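Local coordinates for protein SusD homolog (Bacteroides thetaiotaomicron VPI-5482, PDB 3IV0) that belongs to the SusD family and probably binds glycans at the outer membrane, though its own ligand is unknown, at residues D305-L310 with E422-G427; A282-N287 with K339-F344. All coordinates share one frame; numbering follows the deposited sequence.

Interaction 1: D305-L310 with E422-G427; sequences DYLMTL and ELIGEG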
loop_
_atom_site.group_PDB
_atom_site.type_symbol
_atom_site.label_atom_id
_atom_site.label_comp_id
_atom_site.label_asym_id
_atom_site.label_seq_id
_atom_site.Cartn_x
_atom_site.Cartn_y
_atom_site.Cartn_z
ATOM N N ASP A 305 0.534 -25.138 -1.276
ATOM C CA ASP A 305 -0.827 -25.324 -1.748
ATOM C C ASP A 305 -1.407 -23.987 -2.185
ATOM O O ASP A 305 -2.045 -23.904 -3.231
ATOM C CB ASP A 305 -1.706 -25.952 -0.677
ATOM C CG ASP A 305 -1.291 -27.384 -0.327
ATOM O OD1 ASP A 305 -1.080 -28.204 -1.240
ATOM O OD2 ASP A 305 -1.170 -27.676 0.885
ATOM N N TYR A 306 -1.201 -22.940 -1.388
ATOM C CA TYR A 306 -1.651 -21.620 -1.787
ATOM C C TYR A 306 -1.060 -21.204 -3.134
ATOM O O TYR A 306 -1.772 -20.722 -4.011
ATOM C CB TYR A 306 -1.276 -20.588 -0.740
ATOM C CG TYR A 306 -1.725 -19.193 -1.115
ATOM C CD1 TYR A 306 -3.083 -18.917 -1.280
ATOM C CD2 TYR A 306 -0.819 -18.187 -1.317
ATOM C CE1 TYR A 306 -3.532 -17.653 -1.617
ATOM C CE2 TYR A 306 -1.267 -16.876 -1.645
ATOM C CZ TYR A 306 -2.633 -16.656 -1.803
ATOM O OH TYR A 306 -3.095 -15.395 -2.127
ATOM N N LEU A 307 0.245 -21.395 -3.317
ATOM C CA LEU A 307 0.893 -20.948 -4.535
ATOM C C LEU A 307 0.491 -21.828 -5.728
ATOM O O LEU A 307 0.456 -21.354 -6.852
ATOM C CB LEU A 307 2.409 -20.826 -4.317
ATOM C CG LEU A 307 2.840 -19.781 -3.270
ATOM C CD1 LEU A 307 4.356 -19.785 -3.137
ATOM C CD2 LEU A 307 2.314 -18.355 -3.590
HETATM N N MSE A 308 0.178 -23.101 -5.490
HETATM C CA MSE A 308 -0.363 -23.937 -6.563
HETATM C C MSE A 308 -1.753 -23.433 -6.976
HETATM O O MSE A 308 -2.158 -23.621 -8.125
HETATM C CB MSE A 308 -0.429 -25.403 -6.134
HETATM C CG MSE A 308 0.899 -26.138 -6.262
HETATM SE SE MSE A 308 0.746 -28.037 -5.846
HETATM C CE MSE A 308 0.643 -27.921 -3.995
ATOM N N THR A 309 -2.507 -22.847 -6.049
ATOM C CA THR A 309 -3.805 -22.227 -6.396
ATOM C C THR A 309 -3.618 -20.904 -7.126
ATOM O O THR A 309 -4.243 -20.628 -8.158
ATOM C CB THR A 309 -4.603 -21.936 -5.131
ATOM O OG1 THR A 309 -4.977 -23.183 -4.523
ATOM C CG2 THR A 309 -5.861 -21.053 -5.429
ATOM N N LEU A 310 -2.726 -20.098 -6.588
ATOM C CA LEU A 310 -2.471 -18.791 -7.118
ATOM C C LEU A 310 -1.802 -18.790 -8.491
ATOM O O LEU A 310 -2.177 -18.020 -9.383
ATOM C CB LEU A 310 -1.617 -18.030 -6.095
ATOM C CG LEU A 310 -1.428 -16.541 -6.329
ATOM C CD1 LEU A 310 -2.801 -15.876 -6.361
ATOM C CD2 LEU A 310 -0.526 -15.933 -5.231
ATOM N N GLU A 422 -0.305 -10.494 -9.170
ATOM C CA GLU A 422 0.484 -9.372 -9.642
ATOM C C GLU A 422 1.135 -8.583 -8.510
ATOM O O GLU A 422 2.282 -8.148 -8.638
ATOM C CB GLU A 422 -0.393 -8.446 -10.469
ATOM C CG GLU A 422 0.316 -7.265 -11.059
ATOM C CD GLU A 422 1.369 -7.638 -12.063
ATOM O OE1 GLU A 422 1.314 -8.742 -12.671
ATOM O OE2 GLU A 422 2.295 -6.836 -12.306
ATOM N N LEU A 423 0.431 -8.446 -7.384
ATOM C CA LEU A 423 0.861 -7.541 -6.328
ATOM C C LEU A 423 1.418 -8.200 -5.099
ATOM O O LEU A 423 1.689 -7.538 -4.098
ATOM C CB LEU A 423 -0.272 -6.611 -5.947
ATOM C CG LEU A 423 -0.869 -5.780 -7.077
ATOM C CD1 LEU A 423 -2.115 -4.991 -6.620
ATOM C CD2 LEU A 423 0.139 -4.796 -7.716
ATOM N N ILE A 424 1.720 -9.486 -5.192
ATOM C CA ILE A 424 2.257 -10.180 -4.047
ATOM C C ILE A 424 3.490 -9.474 -3.518
ATOM O O ILE A 424 4.396 -9.137 -4.258
ATOM C CB ILE A 424 2.540 -11.687 -4.385
ATOM C CG1 ILE A 424 2.922 -12.409 -3.082
ATOM C CG2 ILE A 424 3.600 -11.862 -5.499
ATOM C CD1 ILE A 424 2.911 -13.955 -3.219
ATOM N N GLY A 425 3.508 -9.255 -2.209
ATOM C CA GLY A 425 4.645 -8.608 -1.561
ATOM C C GLY A 425 4.630 -7.090 -1.579
ATOM O O GLY A 425 5.575 -6.489 -1.085
ATOM N N GLU A 426 3.570 -6.464 -2.119
ATOM C CA GLU A 426 3.492 -5.010 -2.227
ATOM C C GLU A 426 2.528 -4.380 -1.218
ATOM O O GLU A 426 2.254 -3.183 -1.305
ATOM C CB GLU A 426 3.143 -4.590 -3.661
ATOM C CG GLU A 426 4.236 -5.011 -4.663
ATOM C CD GLU A 426 3.846 -4.783 -6.090
ATOM O OE1 GLU A 426 3.577 -3.626 -6.477
ATOM O OE2 GLU A 426 3.815 -5.751 -6.876
ATOM N N GLY A 427 1.997 -5.143 -0.290
ATOM C CA GLY A 427 1.208 -4.583 0.800
ATOM C C GLY A 427 -0.265 -4.420 0.522
ATOM O O GLY A 427 -0.921 -3.658 1.243
#

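Interaction 2: A282-N287 with K339-F344; sequences AKFSDN and KEIKKF. With EDO (1,2-ethanediol), chain F.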
loop_
_atom_site.group_PDB
_atom_site.type_symbol
_atom_site.label_atom_id
_atom_site.label_comp_id
_atom_site.label_asym_id
_atom_site.label_seq_id
_atom_site.Cartn_x
_atom_site.Cartn_y
_atom_site.Cartn_z
ATOM N N ALA A 282 10.888 -4.434 7.681
ATOM C CA ALA A 282 9.829 -3.713 6.974
ATOM C C ALA A 282 9.744 -4.018 5.486
ATOM O O ALA A 282 8.730 -3.732 4.828
ATOM C CB ALA A 282 10.002 -2.195 7.133
ATOM N N LYS A 283 10.828 -4.566 4.935
ATOM C CA LYS A 283 10.919 -4.863 3.511
ATOM C C LYS A 283 10.516 -6.311 3.289
ATOM O O LYS A 283 11.241 -7.241 3.683
ATOM C CB LYS A 283 12.331 -4.607 3.002
ATOM C CG LYS A 283 12.677 -3.120 3.059
ATOM C CD LYS A 283 14.048 -2.810 2.489
ATOM C CE LYS A 283 15.122 -2.975 3.526
ATOM N NZ LYS A 283 16.432 -2.371 3.065
ATOM N N PHE A 284 9.397 -6.506 2.612
ATOM C CA PHE A 284 8.929 -7.851 2.319
ATOM C C PHE A 284 10.038 -8.719 1.758
ATOM O O PHE A 284 10.265 -9.874 2.218
ATOM C CB PHE A 284 7.776 -7.752 1.308
ATOM C CG PHE A 284 7.231 -9.078 0.824
ATOM C CD1 PHE A 284 6.268 -9.733 1.558
ATOM C CD2 PHE A 284 7.667 -9.645 -0.359
ATOM C CE1 PHE A 284 5.721 -10.934 1.124
ATOM C CE2 PHE A 284 7.115 -10.856 -0.787
ATOM C CZ PHE A 284 6.161 -11.492 -0.014
ATOM N N SER A 285 10.759 -8.192 0.792
ATOM C CA SER A 285 11.827 -8.949 0.151
ATOM C C SER A 285 12.818 -9.533 1.187
ATOM O O SER A 285 13.266 -10.691 1.050
ATOM C CB SER A 285 12.545 -8.070 -0.867
ATOM O OG SER A 285 13.443 -8.847 -1.659
ATOM N N ASP A 286 13.188 -8.742 2.198
ATOM C CA ASP A 286 14.165 -9.184 3.194
ATOM C C ASP A 286 13.608 -10.204 4.145
ATOM O O ASP A 286 14.364 -10.824 4.895
ATOM C CB ASP A 286 14.804 -8.003 3.921
ATOM C CG ASP A 286 15.831 -7.271 3.062
ATOM O OD1 ASP A 286 16.415 -7.876 2.139
ATOM O OD2 ASP A 286 16.126 -6.086 3.357
ATOM N N ASN A 287 12.288 -10.397 4.122
ATOM C CA ASN A 287 11.673 -11.399 4.949
ATOM C C ASN A 287 11.468 -12.725 4.217
ATOM O O ASN A 287 11.207 -13.747 4.878
ATOM C CB ASN A 287 10.332 -10.873 5.497
ATOM C CG ASN A 287 10.507 -9.743 6.497
ATOM O OD1 ASN A 287 11.473 -9.697 7.265
ATOM N ND2 ASN A 287 9.552 -8.824 6.506
ATOM N N LYS A 339 12.597 -21.972 0.791
ATOM C CA LYS A 339 12.264 -21.415 -0.508
ATOM C C LYS A 339 12.166 -19.899 -0.382
ATOM O O LYS A 339 11.923 -19.389 0.715
ATOM C CB LYS A 339 10.981 -21.976 -1.065
ATOM C CG LYS A 339 9.775 -21.734 -0.240
ATOM C CD LYS A 339 8.609 -22.453 -0.910
ATOM C CE LYS A 339 7.329 -22.308 -0.176
ATOM N NZ LYS A 339 6.190 -22.945 -0.953
ATOM N N GLU A 340 12.435 -19.221 -1.477
ATOM C CA GLU A 340 12.484 -17.760 -1.449
ATOM C C GLU A 340 11.756 -17.156 -2.616
ATOM O O GLU A 340 11.498 -17.798 -3.626
ATOM C CB GLU A 340 13.917 -17.269 -1.397
ATOM C CG GLU A 340 14.788 -17.684 -2.549
ATOM C CD GLU A 340 16.245 -17.294 -2.367
ATOM O OE1 GLU A 340 16.589 -16.562 -1.398
ATOM O OE2 GLU A 340 17.067 -17.736 -3.221
ATOM N N ILE A 341 11.398 -15.879 -2.447
ATOM C CA ILE A 341 10.763 -15.086 -3.483
ATOM C C ILE A 341 11.767 -14.048 -3.957
ATOM O O ILE A 341 12.324 -13.333 -3.120
ATOM C CB ILE A 341 9.512 -14.399 -2.903
ATOM C CG1 ILE A 341 8.486 -15.471 -2.565
ATOM C CG2 ILE A 341 8.970 -13.363 -3.873
ATOM C CD1 ILE A 341 7.259 -14.957 -1.785
ATOM N N LYS A 342 12.018 -13.980 -5.254
ATOM C CA LYS A 342 13.063 -13.158 -5.831
ATOM C C LYS A 342 12.544 -11.956 -6.653
ATOM O O LYS A 342 13.297 -11.189 -7.246
ATOM C CB LYS A 342 13.985 -14.021 -6.696
ATOM C CG LYS A 342 13.343 -14.598 -7.878
ATOM C CD LYS A 342 14.369 -15.471 -8.652
ATOM C CE LYS A 342 13.748 -16.114 -9.869
ATOM N NZ LYS A 342 14.718 -17.002 -10.554
ATOM N N LYS A 343 11.234 -11.772 -6.576
ATOM C CA LYS A 343 10.518 -10.709 -7.295
ATOM C C LYS A 343 11.166 -9.339 -7.139
ATOM O O LYS A 343 11.261 -8.603 -8.088
ATOM C CB LYS A 343 9.076 -10.628 -6.761
ATOM C CG LYS A 343 8.232 -9.481 -7.323
ATOM C CD LYS A 343 6.804 -9.569 -6.868
ATOM C CE LYS A 343 6.024 -8.337 -7.320
ATOM N NZ LYS A 343 4.600 -8.380 -6.898
ATOM N N PHE A 344 11.598 -8.999 -5.930
ATOM C CA PHE A 344 12.044 -7.636 -5.644
ATOM C C PHE A 344 13.551 -7.454 -5.656
ATOM O O PHE A 344 14.051 -6.421 -5.221
ATOM C CB PHE A 344 11.508 -7.223 -4.276
ATOM C CG PHE A 344 9.999 -7.214 -4.196
ATOM C CD1 PHE A 344 9.294 -6.108 -4.583
ATOM C CD2 PHE A 344 9.306 -8.309 -3.741
ATOM C CE1 PHE A 344 7.909 -6.120 -4.562
ATOM C CE2 PHE A 344 7.934 -8.334 -3.685
ATOM C CZ PHE A 344 7.223 -7.238 -4.098
HETATM C C1 EDO F . 15.554 -9.503 7.203
HETATM O O1 EDO F . 16.348 -10.644 7.020
HETATM C C2 EDO F . 14.401 -9.571 8.200
HETATM O O2 EDO F . 13.922 -10.892 8.384
HETATM O O HOH W 1 12.038 -10.566 -3.460
#

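Interaction 1: D305-L310 with E422-G427
I424 meets L307 and L310 through methyl groups alone. I424 CD1 lies 4.4 Å from L310 CD2. I424 CD1 is also 4.5 Å from L307 CD2. The two leucines sit about one turn apart on helix 304-310, so CD1 reaches both at once. I424 gets there as an extended arm: CG1 is anti to the backbone N (chi1 -172°) and CD1 continues the line (chi2 167°). The backbones stay far apart, with the CA atoms of L310 and E422 10.2 Å from each other.

The glutamates and the turn backbone bond elsewhere. A type II beta turn runs from L423 to E426, closed by E426 N on L423 O at 2.9 Å. G425 has the positive phi (85°) expected at that turn's third position. E422 bridges to R319, R366 and R398, and E426 to K343 and R366. L310 O accepts from R421 of helix 408-422, whose W417 and C420 touch the L310 side chain.

The contact is buried, light and wholly apolar. It joins helix 304-310 to the turn that links helices 408-422 and 429-436 in the SusD family region. Dispersion and exclusion of water hold it, with no directional bond between the segments.

Interaction 2: A282-N287 with K339-F344
S285 and F344 bring the two backbones closest, with their CA atoms 5.9 Å apart. S285 lies in a short helix, about 284-287, with mostly weak backbone bonds. N287 N bonds to F284 O at 2.8 Å there. Segment 339-344 is irregular: extended from K339 to I341, then bent through K342 and K343.

A water bridges the S285 hydroxyl to the backbone of 339-344. It donates to I341 O at 2.8 Å, accepts from F344 N, and bonds to S285 OG at 2.9 Å. It also lies in plane at the edge of the F344 ring. S285 OG bonds to S357 as well.

The F284 ring approaches F344 obliquely, with the planes at 72°. The nearest carbons are F284 CD2 and F344 CE2, 3.6 Å apart. F284 CG is anti to the backbone N (chi1 176°), which carries the ring across to segment 339-344. There F284 CZ meets I341 CD1 at 4.0 Å. S285 packs CB and OG on F344 CB, and K343 CG lies over one face of the F344 ring, toward its rim.

An ethanediol, most likely carried over from crystallisation, bonds weakly to D286 O and N287 OD1, and also bonds to K295 NZ.

Apolar side chains and a water held by three bonds thus share the work. The rings and I341 exclude solvent, while the water gives a partner to I341 O and F344 N, which make no direct bond to segment 282-287.

How the interactions relate
Both contacts are buried, on the same side of the chain's centre, with centres about 12 Å apart. Interaction 1 is the lighter of the two and joins a helix to a turn by aliphatic methyls. Interaction 2 buries more surface, uses aromatic rings, and adds a water bridge between a short helix and an irregular loop. They touch directly. K343 NZ forms a salt bridge with E426 OE2 at 2.7 Å and probably a hydrogen bond with I424 O. F284 CD2 packs on G425 CA at 3.4 Å. The turn at 423-426 therefore meets helix 304-310 through the I424 side chain, 339-344 through I424 O and E426, and 282-287 through G425 CA.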